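Local coordinates for FBP protein (Leishmania major, PDB 5OEY) that probably hydrolyses fructose 1,6-bisphosphate to fructose 6-phosphate and phosphate as a metal-dependent, homotetrameric class 1 fructose-1,6-bisphosphatase, at residues 279-284 / 316-321; 288-293 / 305-310; 96-101 / 117-122; 113-118 / 136-141. All coordinates share one frame; numbering follows the deposited sequence.

Interaction 1 of 4, residues 279-284 / 316-321; sequences LRLLYE and QRTPVY. With MN (manganese (II) ion), chain O; PO4 (phosphate ion), chain M.
Swinging CG away from their own backbone N (chi1 179° in L281, -178° in Q316), L281 and Q316 run side by side in one direction, L281 CD2 lying 3.6 Å from Q316 NE2. The amide's polar end is held elsewhere, its oxygen by the backbone N of T312. The backbones join through two bonds, T318 N to L279 O (2.9 Å) and L281 N to Q316 O (2.9 Å). Beyond T318, L279 crosses V320 at about a right angle, CD2 against CG2 at 3.7 Å. R280, at the N-cap position of helix 281-294, bends at chi2 and chi3 and curls back so that the edge of its guanidinium meets E284: its backbone N (2.8 Å) and its NE (3.0 Å) both donate to E284 OE1, the second bond approaching from above the carboxylate plane. R280 lies alongside R317, their guanidinium planes 6° apart. With OE1 held by these two bonds, E284 OE2 binds a manganese ion, 2.1 Å away, while R280 NH1 makes a weak bond to phosphate O1. A helix start joined by backbone bonds to the chain at Q316 and T318, with an arginine positioning a metal-binding glutamate, forms one wall of the fructose-1,6-bisphosphatase metal site.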
# COMPACT_ATOMS: atom_id res chain seq x y z
N LEU C 279 22.23 -18.52 20.93
CA LEU C 279 21.90 -18.57 19.52
C LEU C 279 21.99 -19.97 18.98
O LEU C 279 22.86 -20.73 19.35
CB LEU C 279 22.81 -17.65 18.72
CG LEU C 279 22.40 -16.17 18.65
CD1 LEU C 279 22.31 -15.53 20.00
CD2 LEU C 279 23.35 -15.37 17.76
N ARG C 280 21.10 -20.28 18.05
CA ARG C 280 21.01 -21.58 17.43
C ARG C 280 21.93 -21.64 16.21
O ARG C 280 22.08 -20.66 15.48
CB ARG C 280 19.59 -21.83 16.96
CG ARG C 280 18.61 -22.29 17.99
CD ARG C 280 18.44 -21.37 19.17
NE ARG C 280 17.62 -20.23 18.90
CZ ARG C 280 16.37 -20.04 19.32
NH1 ARG C 280 15.78 -18.90 18.99
NH2 ARG C 280 15.70 -20.93 20.02
N LEU C 281 22.60 -22.78 16.00
CA LEU C 281 23.63 -22.87 14.96
C LEU C 281 23.05 -22.85 13.56
O LEU C 281 23.56 -22.11 12.71
CB LEU C 281 24.51 -24.12 15.15
CG LEU C 281 25.64 -24.39 14.14
CD1 LEU C 281 26.71 -23.32 14.24
CD2 LEU C 281 26.28 -25.76 14.37
N LEU C 282 22.01 -23.65 13.32
CA LEU C 282 21.54 -23.92 11.93
C LEU C 282 20.82 -22.74 11.31
O LEU C 282 21.06 -22.43 10.15
CB LEU C 282 20.60 -25.14 11.87
CG LEU C 282 21.15 -26.54 11.74
CD1 LEU C 282 21.75 -26.73 10.36
CD2 LEU C 282 22.21 -26.77 12.80
N TYR C 283 19.98 -22.07 12.09
CA TYR C 283 19.12 -21.01 11.56
C TYR C 283 19.35 -19.60 12.10
O TYR C 283 18.55 -18.70 11.83
CB TYR C 283 17.64 -21.39 11.71
CG TYR C 283 17.25 -22.00 13.01
CD1 TYR C 283 16.98 -21.18 14.12
CD2 TYR C 283 17.14 -23.37 13.16
CE1 TYR C 283 16.61 -21.71 15.34
CE2 TYR C 283 16.77 -23.93 14.37
CZ TYR C 283 16.49 -23.10 15.47
OH TYR C 283 16.11 -23.67 16.69
N GLU C 284 20.43 -19.40 12.84
CA GLU C 284 20.79 -18.06 13.29
C GLU C 284 22.26 -17.81 13.08
O GLU C 284 22.64 -17.01 12.24
CB GLU C 284 20.43 -17.87 14.77
CG GLU C 284 18.93 -17.84 15.03
CD GLU C 284 18.54 -17.68 16.50
OE1 GLU C 284 19.23 -18.26 17.37
OE2 GLU C 284 17.49 -17.07 16.81
N GLN C 316 20.75 -27.25 17.93
CA GLN C 316 22.05 -27.04 18.54
C GLN C 316 22.30 -25.56 18.74
O GLN C 316 21.85 -24.75 17.95
CB GLN C 316 23.12 -27.63 17.62
CG GLN C 316 24.54 -27.56 18.12
CD GLN C 316 25.53 -28.07 17.09
OE1 GLN C 316 25.16 -28.77 16.13
NE2 GLN C 316 26.81 -27.76 17.30
N ARG C 317 23.04 -25.22 19.79
CA ARG C 317 23.41 -23.83 20.09
C ARG C 317 24.89 -23.56 20.10
O ARG C 317 25.74 -24.48 20.19
CB ARG C 317 22.85 -23.42 21.42
CG ARG C 317 21.36 -23.62 21.51
CD ARG C 317 20.84 -22.98 22.78
NE ARG C 317 19.71 -23.57 23.48
CZ ARG C 317 18.55 -22.96 23.74
NH1 ARG C 317 18.20 -21.78 23.19
NH2 ARG C 317 17.70 -23.59 24.52
N THR C 318 25.20 -22.26 20.05
CA THR C 318 26.57 -21.79 20.02
C THR C 318 26.61 -20.34 20.48
O THR C 318 25.67 -19.60 20.27
CB THR C 318 27.18 -21.94 18.61
OG1 THR C 318 28.51 -21.41 18.61
CG2 THR C 318 26.35 -21.22 17.57
N PRO C 319 27.69 -19.95 21.17
CA PRO C 319 27.89 -18.51 21.32
C PRO C 319 28.44 -17.93 20.03
O PRO C 319 28.87 -18.68 19.16
CB PRO C 319 28.94 -18.44 22.42
CG PRO C 319 29.72 -19.70 22.25
CD PRO C 319 28.71 -20.74 21.87
N VAL C 320 28.43 -16.61 19.92
CA VAL C 320 28.93 -15.93 18.73
C VAL C 320 29.77 -14.72 19.10
O VAL C 320 29.48 -14.00 20.07
CB VAL C 320 27.79 -15.50 17.75
CG1 VAL C 320 26.98 -16.70 17.33
CG2 VAL C 320 26.89 -14.40 18.33
N TYR C 321 30.80 -14.50 18.27
CA TYR C 321 31.57 -13.24 18.23
C TYR C 321 31.77 -12.91 16.76
O TYR C 321 32.57 -13.57 16.08
CB TYR C 321 32.91 -13.41 18.95
CG TYR C 321 32.78 -14.14 20.25
CD1 TYR C 321 32.49 -13.46 21.43
CD2 TYR C 321 32.88 -15.54 20.30
CE1 TYR C 321 32.34 -14.15 22.63
CE2 TYR C 321 32.71 -16.23 21.49
CZ TYR C 321 32.44 -15.54 22.65
OH TYR C 321 32.32 -16.23 23.83
MN MN O . 16.10 -15.48 16.41
P PO4 M . 13.97 -15.24 18.56
O1 PO4 M . 14.15 -16.56 19.28
O2 PO4 M . 15.25 -14.55 18.26
O3 PO4 M . 13.09 -14.31 19.37
O4 PO4 M . 13.31 -15.60 17.25

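Interaction 2 of 4, residues 288-293 / 305-310; sequences MAMIVE and RILEQS
R305 reaches across to E293 on the last turn of helix 281-294, and its chain can be followed outward from CB. CG stands beside the backbone N (chi1 -75°), and from there CG and CD pass beside E293 OE2, CG at 3.7 Å. A bend at chi3 then turns the guanidinium side-on to the carboxylate. R305 NE meets E293 OE2 at 2.9 Å, almost straight at 178° and in the guanidinium plane. R305 NH2 meets the syn lone pair of E293 OE1 at 2.8 Å. One nitrogen per oxygen makes this a bidentate salt bridge, in which the carboxylate is turned 32° out of the guanidinium plane. The remaining nitrogen, R305 NH1, binds E308 OE2 at 2.8 Å, so that the arginine links two glutamates.

Beneath this polar layer the contact is apolar. The methyl of A289 packs on I306, CB to CB at 3.8 Å, while L307 spreads its two branches over the helix: CD2 lies 4.0 Å from A289 CB, and CD1 reaches M290 and the carboxylate of E293. A water couples the layers, donating to E293 OE2 and accepting from L307 N, which gives that backbone nitrogen a partner.

In a loop of the other half of the chain, T163 touches R305 and L307, and M165 touches L307 and M290. The whole is a three-residue salt-bridge network, E293-R305-E308, clamping the loop that follows strand 304-305 onto helix 281-294 of the C-terminal domain.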
# COMPACT_ATOMS: atom_id res chain seq x y z
N MET C 288 24.16 -16.11 9.51
CA MET C 288 24.77 -14.84 9.79
C MET C 288 26.30 -14.91 9.65
O MET C 288 26.92 -13.94 9.22
CB MET C 288 24.36 -14.34 11.17
CG MET C 288 22.91 -13.92 11.27
SD MET C 288 22.45 -12.78 9.97
CE MET C 288 21.21 -11.79 10.81
N ALA C 289 26.89 -16.04 9.99
CA ALA C 289 28.32 -16.21 9.83
C ALA C 289 28.76 -16.19 8.37
O ALA C 289 29.74 -15.53 8.02
CB ALA C 289 28.79 -17.49 10.50
N MET C 290 28.03 -16.90 7.50
CA MET C 290 28.35 -16.85 6.08
C MET C 290 28.21 -15.45 5.49
O MET C 290 29.04 -15.03 4.69
CB MET C 290 27.51 -17.83 5.28
CG MET C 290 28.03 -18.07 3.86
SD MET C 290 26.80 -18.97 2.89
CE MET C 290 27.49 -18.82 1.25
N ILE C 291 27.18 -14.71 5.91
CA ILE C 291 27.01 -13.33 5.44
C ILE C 291 28.17 -12.46 5.93
O ILE C 291 28.78 -11.75 5.14
CB ILE C 291 25.66 -12.74 5.87
CG1 ILE C 291 24.54 -13.46 5.12
CG2 ILE C 291 25.56 -11.24 5.57
CD1 ILE C 291 23.20 -13.33 5.82
N VAL C 292 28.48 -12.54 7.22
CA VAL C 292 29.57 -11.74 7.80
C VAL C 292 30.91 -12.04 7.13
O VAL C 292 31.63 -11.11 6.78
CB VAL C 292 29.66 -11.91 9.35
CG1 VAL C 292 30.94 -11.31 9.93
CG2 VAL C 292 28.45 -11.25 10.01
N GLU C 293 31.22 -13.32 6.90
CA GLU C 293 32.46 -13.72 6.22
C GLU C 293 32.52 -13.19 4.80
O GLU C 293 33.53 -12.60 4.40
CB GLU C 293 32.65 -15.23 6.21
CG GLU C 293 33.12 -15.76 7.55
CD GLU C 293 33.66 -17.19 7.50
OE1 GLU C 293 33.78 -17.76 6.37
OE2 GLU C 293 33.96 -17.73 8.60
N ARG C 305 35.96 -20.82 13.69
CA ARG C 305 34.88 -20.49 12.75
C ARG C 305 33.57 -21.22 13.03
O ARG C 305 33.54 -22.45 13.11
CB ARG C 305 35.31 -20.76 11.31
CG ARG C 305 36.26 -19.71 10.77
CD ARG C 305 36.79 -20.08 9.40
NE ARG C 305 35.80 -19.91 8.34
CZ ARG C 305 35.64 -20.69 7.27
NH1 ARG C 305 36.40 -21.79 7.08
NH2 ARG C 305 34.69 -20.41 6.37
N ILE C 306 32.48 -20.46 13.13
CA ILE C 306 31.13 -21.04 13.19
C ILE C 306 30.89 -21.98 12.01
O ILE C 306 30.35 -23.07 12.19
CB ILE C 306 30.03 -19.94 13.17
CG1 ILE C 306 30.06 -19.11 14.46
CG2 ILE C 306 28.63 -20.54 12.99
CD1 ILE C 306 29.86 -19.88 15.75
N LEU C 307 31.29 -21.57 10.81
CA LEU C 307 31.03 -22.38 9.65
C LEU C 307 31.76 -23.71 9.66
O LEU C 307 31.32 -24.63 8.99
CB LEU C 307 31.33 -21.62 8.37
CG LEU C 307 30.48 -20.37 8.11
CD1 LEU C 307 30.93 -19.73 6.80
CD2 LEU C 307 29.00 -20.68 8.07
N GLU C 308 32.87 -23.81 10.40
CA GLU C 308 33.63 -25.08 10.52
C GLU C 308 33.07 -26.02 11.60
O GLU C 308 33.52 -27.16 11.68
CB GLU C 308 35.14 -24.83 10.74
CG GLU C 308 35.93 -24.51 9.47
CD GLU C 308 37.37 -24.02 9.72
OE1 GLU C 308 37.90 -24.25 10.83
OE2 GLU C 308 37.96 -23.38 8.81
N GLN C 309 32.12 -25.56 12.41
CA GLN C 309 31.50 -26.41 13.44
C GLN C 309 30.64 -27.50 12.85
O GLN C 309 29.95 -27.29 11.87
CB GLN C 309 30.64 -25.62 14.40
CG GLN C 309 31.40 -25.06 15.58
CD GLN C 309 30.51 -24.23 16.50
OE1 GLN C 309 29.33 -24.55 16.70
NE2 GLN C 309 31.06 -23.14 17.03
N SER C 310 30.72 -28.68 13.48
CA SER C 310 29.96 -29.85 13.09
C SER C 310 28.57 -29.73 13.63
O SER C 310 28.37 -29.32 14.77
CB SER C 310 30.61 -31.16 13.57
OG SER C 310 31.07 -31.06 14.90
O HOH W 1 32.30 -18.73 10.65

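Interaction 3 of 4, residues 96-101 / 117-122; sequences SEEEEQ and FDPLDG. With MN (manganese (II) ion), chain N; MN (manganese (II) ion), chain O; K (potassium ion), chain P; PO4 (phosphate ion), chain M.
The F117 ring carries S96 CA over the centre of one face, 4.2 Å above its plane, and has P119 CB at its edge; the ring of F81 also meets it, planes at about 25°. Nearer the metals, the flat groups are the carboxylates of E97 and D118, side by side and pointing the same way, their planes 65° apart. E97 OE1 and D118 OD1 converge on one manganese ion, D118 OD1 at 2.1 Å, where the carbonyl of L120 is a further ligand. The other oxygens diverge: D118 OD2 binds the second manganese ion at 2.1 Å, together with D121 OD1, and E97 OE2 binds potassium at 2.6 Å. D118 therefore bridges the two manganese ions, while a phosphate lies against all three cations and receives weak bonds from G122 N.

The backbones fix this register. S96 and F117 form a parallel bridge, and E97 N donates to F117 O (3.1 Å). The chain then leaves the strand in a type I turn, S96 to E99, and S96 OG, anti to its own N (chi1 173°), accepts from E98 N at 3.0 Å as an ST turn, with N78 as its other partner. E98 CG rests on P119 CG, while its OE1 is held by Q70.

Acidic residues gathered at the ends of adjacent parallel strands round a pair of metals make the catalytic-centre architecture of class 1 fructose-1,6-bisphosphatases.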
# COMPACT_ATOMS: atom_id res chain seq x y z
N SER C 96 12.59 -25.35 10.85
CA SER C 96 12.27 -24.06 11.44
C SER C 96 12.62 -24.04 12.90
O SER C 96 12.50 -25.06 13.58
CB SER C 96 10.78 -23.78 11.30
OG SER C 96 10.41 -22.61 12.01
N GLU C 97 13.00 -22.87 13.41
CA GLU C 97 13.09 -22.62 14.85
C GLU C 97 11.83 -22.98 15.61
O GLU C 97 11.91 -23.47 16.72
CB GLU C 97 13.39 -21.16 15.12
CG GLU C 97 13.57 -20.87 16.62
CD GLU C 97 13.07 -19.51 17.12
OE1 GLU C 97 13.35 -18.49 16.50
OE2 GLU C 97 12.38 -19.43 18.19
N GLU C 98 10.69 -22.74 14.99
CA GLU C 98 9.38 -22.96 15.63
C GLU C 98 8.86 -24.42 15.63
O GLU C 98 7.82 -24.70 16.25
CB GLU C 98 8.31 -22.08 14.96
CG GLU C 98 8.65 -20.60 14.80
CD GLU C 98 9.20 -19.95 16.06
OE1 GLU C 98 8.68 -20.22 17.16
OE2 GLU C 98 10.16 -19.16 15.95
N GLU C 99 9.62 -25.33 15.00
CA GLU C 99 9.26 -26.75 14.91
C GLU C 99 10.34 -27.61 15.56
O GLU C 99 11.53 -27.29 15.43
CB GLU C 99 9.20 -27.15 13.46
CG GLU C 99 8.29 -26.29 12.61
CD GLU C 99 6.91 -26.87 12.40
OE1 GLU C 99 6.72 -28.09 12.54
OE2 GLU C 99 6.01 -26.08 12.06
N GLU C 100 9.92 -28.66 16.27
CA GLU C 100 10.83 -29.66 16.87
C GLU C 100 11.52 -30.42 15.76
O GLU C 100 12.75 -30.48 15.66
CB GLU C 100 10.08 -30.67 17.83
CG GLU C 100 9.73 -30.06 19.20
CD GLU C 100 8.63 -28.98 19.16
OE1 GLU C 100 8.03 -28.75 18.07
OE2 GLU C 100 8.36 -28.36 20.22
N GLN C 101 10.70 -30.99 14.88
CA GLN C 101 11.20 -31.84 13.81
C GLN C 101 11.38 -31.06 12.52
O GLN C 101 10.72 -30.04 12.29
CB GLN C 101 10.23 -33.00 13.57
CG GLN C 101 9.69 -33.64 14.85
CD GLN C 101 10.11 -35.08 14.90
OE1 GLN C 101 10.82 -35.45 15.81
NE2 GLN C 101 9.75 -35.89 13.88
N PHE C 117 15.51 -22.09 8.82
CA PHE C 117 15.16 -20.69 8.98
C PHE C 117 14.60 -20.32 10.34
O PHE C 117 13.96 -21.12 11.02
CB PHE C 117 14.17 -20.27 7.86
CG PHE C 117 12.88 -21.03 7.86
CD1 PHE C 117 12.76 -22.20 7.13
CD2 PHE C 117 11.78 -20.57 8.58
CE1 PHE C 117 11.57 -22.90 7.14
CE2 PHE C 117 10.59 -21.27 8.59
CZ PHE C 117 10.48 -22.43 7.87
N ASP C 118 14.86 -19.07 10.72
CA ASP C 118 14.21 -18.43 11.85
C ASP C 118 13.19 -17.49 11.24
O ASP C 118 13.55 -16.44 10.73
CB ASP C 118 15.23 -17.64 12.69
CG ASP C 118 14.61 -16.96 13.89
OD1 ASP C 118 13.42 -17.14 14.19
OD2 ASP C 118 15.33 -16.28 14.59
N PRO C 119 11.92 -17.87 11.25
CA PRO C 119 10.95 -17.09 10.50
C PRO C 119 10.67 -15.71 11.08
O PRO C 119 10.29 -14.81 10.33
CB PRO C 119 9.70 -17.97 10.56
CG PRO C 119 9.82 -18.65 11.87
CD PRO C 119 11.28 -18.97 11.98
N LEU C 120 10.88 -15.55 12.38
CA LEU C 120 10.83 -14.23 13.01
C LEU C 120 11.78 -14.09 14.18
O LEU C 120 11.57 -14.68 15.24
CB LEU C 120 9.42 -13.89 13.45
CG LEU C 120 9.18 -12.46 13.94
CD1 LEU C 120 9.46 -11.45 12.84
CD2 LEU C 120 7.74 -12.33 14.32
N ASP C 121 12.82 -13.30 13.97
CA ASP C 121 13.86 -13.06 14.94
C ASP C 121 13.61 -11.76 15.69
O ASP C 121 13.36 -10.74 15.09
CB ASP C 121 15.21 -13.01 14.25
CG ASP C 121 16.33 -12.60 15.19
OD1 ASP C 121 16.71 -13.42 16.05
OD2 ASP C 121 16.78 -11.43 15.04
N GLY C 122 13.68 -11.83 17.01
CA GLY C 122 13.45 -10.71 17.90
C GLY C 122 12.02 -10.55 18.34
O GLY C 122 11.63 -9.46 18.69
MN MN N . 12.72 -16.49 16.02
MN MN O . 16.10 -15.48 16.41
K K P . 11.81 -17.25 19.47
P PO4 M . 13.97 -15.24 18.56
O1 PO4 M . 14.15 -16.56 19.28
O2 PO4 M . 15.25 -14.55 18.26
O3 PO4 M . 13.09 -14.31 19.37
O4 PO4 M . 13.31 -15.60 17.25
O HOH W 2 11.02 -17.13 15.77

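Interaction 4 of 4, residues 113-118 / 136-141; sequences YLIFFD and WGVWRL. With MN (manganese (II) ion), chain N; MN (manganese (II) ion), chain O.
F116 and W139 make the tight part of this hairpin contact: they cross at about a right angle, F116 CD1 lying 3.5 Å from W139 CZ3, ring planes at 83° and centroids 5.5 Å apart. Facing F116 across the strands is G137, which has no side chain, and the six-membered ring of W139 lies close on that side. The indole nitrogen of W139 is satisfied outside the contact by the carbonyl of K161. On the other face I115 packs against both W136 and V138, its chi1 (-174°) carrying its CG1 branch to where CD1 meets W136 CB at 4.0 Å and V138 CG2. Helices 27-48 and 72-87 cover this face, with I35 against W136 and L85 against I115. Between the faces run four antiparallel hydrogen bonds in two reciprocal pairs, L114 with W139 and F116 with G137; F116 N to G137 O is 3.0 Å.

Toward the start of strand 113-118 the contact opens. Y113 still packs CD1 on V138 CG1 at 3.5 Å, but its hydroxyl meets R140 only loosely, OH to NH2 at 3.7 Å, with the guanidinium plane 77° from the ring. R140 is exposed, and its firm partner is D27, in a salt bridge. L141, partly exposed, touches L114 CD1 through CB at 4.0 Å.

The chemistry thus grades from an apolar middle held by four backbone bonds to a polar margin, where an exposed arginine paired with D27 stands beside Y113, a residue that binds AMP, as D27 and F28 do.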
# COMPACT_ATOMS: atom_id res chain seq x y z
N TYR C 113 17.10 -28.42 -2.23
CA TYR C 113 17.56 -27.56 -1.16
C TYR C 113 17.05 -27.98 0.21
O TYR C 113 15.90 -28.42 0.35
CB TYR C 113 17.21 -26.11 -1.46
CG TYR C 113 17.97 -25.55 -2.65
CD1 TYR C 113 19.35 -25.57 -2.67
CD2 TYR C 113 17.32 -25.00 -3.75
CE1 TYR C 113 20.06 -25.04 -3.72
CE2 TYR C 113 18.03 -24.48 -4.82
CZ TYR C 113 19.39 -24.50 -4.79
OH TYR C 113 20.14 -24.04 -5.84
N LEU C 114 17.95 -27.93 1.18
CA LEU C 114 17.61 -28.02 2.58
C LEU C 114 17.67 -26.60 3.08
O LEU C 114 18.67 -25.92 2.89
CB LEU C 114 18.62 -28.85 3.38
CG LEU C 114 18.69 -30.35 3.10
CD1 LEU C 114 19.61 -30.66 1.92
CD2 LEU C 114 19.15 -31.11 4.34
N ILE C 115 16.61 -26.14 3.71
CA ILE C 115 16.60 -24.78 4.19
C ILE C 115 16.25 -24.77 5.67
O ILE C 115 15.33 -25.45 6.12
CB ILE C 115 15.73 -23.85 3.28
CG1 ILE C 115 15.86 -22.40 3.73
CG2 ILE C 115 14.28 -24.29 3.29
CD1 ILE C 115 15.19 -21.43 2.81
N PHE C 116 17.02 -24.00 6.44
CA PHE C 116 16.83 -23.86 7.87
C PHE C 116 16.59 -22.41 8.13
O PHE C 116 17.34 -21.59 7.64
CB PHE C 116 18.05 -24.39 8.62
CG PHE C 116 18.27 -25.84 8.39
CD1 PHE C 116 19.01 -26.29 7.29
CD2 PHE C 116 17.64 -26.78 9.20
CE1 PHE C 116 19.14 -27.63 7.01
CE2 PHE C 116 17.79 -28.14 8.93
CZ PHE C 116 18.54 -28.56 7.83
N PHE C 117 15.51 -22.09 8.82
CA PHE C 117 15.16 -20.69 8.98
C PHE C 117 14.60 -20.32 10.34
O PHE C 117 13.96 -21.12 11.02
CB PHE C 117 14.17 -20.27 7.86
CG PHE C 117 12.88 -21.03 7.86
CD1 PHE C 117 12.76 -22.20 7.13
CD2 PHE C 117 11.78 -20.57 8.58
CE1 PHE C 117 11.57 -22.90 7.14
CE2 PHE C 117 10.59 -21.27 8.59
CZ PHE C 117 10.48 -22.43 7.87
N ASP C 118 14.86 -19.07 10.72
CA ASP C 118 14.21 -18.43 11.85
C ASP C 118 13.19 -17.49 11.24
O ASP C 118 13.55 -16.44 10.73
CB ASP C 118 15.23 -17.64 12.69
CG ASP C 118 14.61 -16.96 13.89
OD1 ASP C 118 13.42 -17.14 14.19
OD2 ASP C 118 15.33 -16.28 14.59
N TRP C 136 17.65 -17.19 7.12
CA TRP C 136 17.64 -18.51 6.48
C TRP C 136 19.04 -18.89 6.02
O TRP C 136 19.81 -18.04 5.59
CB TRP C 136 16.64 -18.57 5.28
CG TRP C 136 16.95 -17.56 4.24
CD1 TRP C 136 17.81 -17.69 3.22
CD2 TRP C 136 16.44 -16.25 4.18
NE1 TRP C 136 17.86 -16.54 2.50
CE2 TRP C 136 17.03 -15.63 3.08
CE3 TRP C 136 15.54 -15.52 4.97
CZ2 TRP C 136 16.75 -14.32 2.72
CZ3 TRP C 136 15.25 -14.22 4.62
CH2 TRP C 136 15.85 -13.63 3.50
N GLY C 137 19.32 -20.19 6.07
CA GLY C 137 20.52 -20.79 5.52
C GLY C 137 20.11 -21.88 4.58
O GLY C 137 19.20 -22.62 4.88
N VAL C 138 20.77 -21.96 3.43
CA VAL C 138 20.45 -22.94 2.39
C VAL C 138 21.62 -23.86 2.15
O VAL C 138 22.71 -23.41 1.77
CB VAL C 138 20.10 -22.25 1.05
CG1 VAL C 138 19.64 -23.26 0.00
CG2 VAL C 138 19.00 -21.21 1.27
N TRP C 139 21.39 -25.15 2.37
CA TRP C 139 22.28 -26.20 1.90
C TRP C 139 21.65 -26.90 0.72
O TRP C 139 20.44 -26.90 0.56
CB TRP C 139 22.55 -27.25 2.98
CG TRP C 139 23.45 -26.82 4.04
CD1 TRP C 139 24.77 -27.14 4.17
CD2 TRP C 139 23.13 -25.97 5.14
NE1 TRP C 139 25.29 -26.54 5.29
CE2 TRP C 139 24.30 -25.81 5.90
CE3 TRP C 139 21.96 -25.29 5.54
CZ2 TRP C 139 24.33 -25.03 7.04
CZ3 TRP C 139 21.99 -24.50 6.68
CH2 TRP C 139 23.16 -24.39 7.42
N ARG C 140 22.50 -27.56 -0.06
CA ARG C 140 22.11 -28.32 -1.24
C ARG C 140 22.37 -29.77 -0.91
O ARG C 140 23.45 -30.11 -0.44
CB ARG C 140 22.90 -27.80 -2.45
CG ARG C 140 23.15 -28.76 -3.58
CD ARG C 140 23.49 -28.01 -4.86
NE ARG C 140 22.33 -27.47 -5.55
CZ ARG C 140 21.45 -28.17 -6.29
NH1 ARG C 140 21.55 -29.48 -6.44
NH2 ARG C 140 20.43 -27.53 -6.88
N LEU C 141 21.38 -30.62 -1.15
CA LEU C 141 21.43 -32.07 -0.85
C LEU C 141 22.68 -32.71 -1.45
O LEU C 141 22.91 -32.52 -2.65
CB LEU C 141 20.20 -32.73 -1.47
CG LEU C 141 19.83 -34.19 -1.23
CD1 LEU C 141 19.57 -34.48 0.24
CD2 LEU C 141 18.58 -34.51 -2.05
MN MN N . 12.72 -16.49 16.02
MN MN O . 16.10 -15.48 16.41
O HOH W 2 11.02 -17.13 15.77

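Interactions 1 and 3, their centres 12 Å apart, face each other across the metal site: R280 NH1 lies 3.5 Å from E97 OE1 in a salt bridge, and E284 OE2 and D118 OD2 share a manganese ion. C-terminal and N-terminal domains thus each supply ligands to one centre. Interaction 4 shares F117 and D118 with interaction 3, so strand 113-121 runs from the AMP-binding tyrosine at one end to the manganese ions at the other. Interaction 2 lies farther along helix 281-294, its centre 10 Å from that of interaction 1; there I306 CG2 meets L281 CD1 at 3.6 Å. The I306 side chain is about 14 Å from a manganese ion, so interaction 2 adds no ligand.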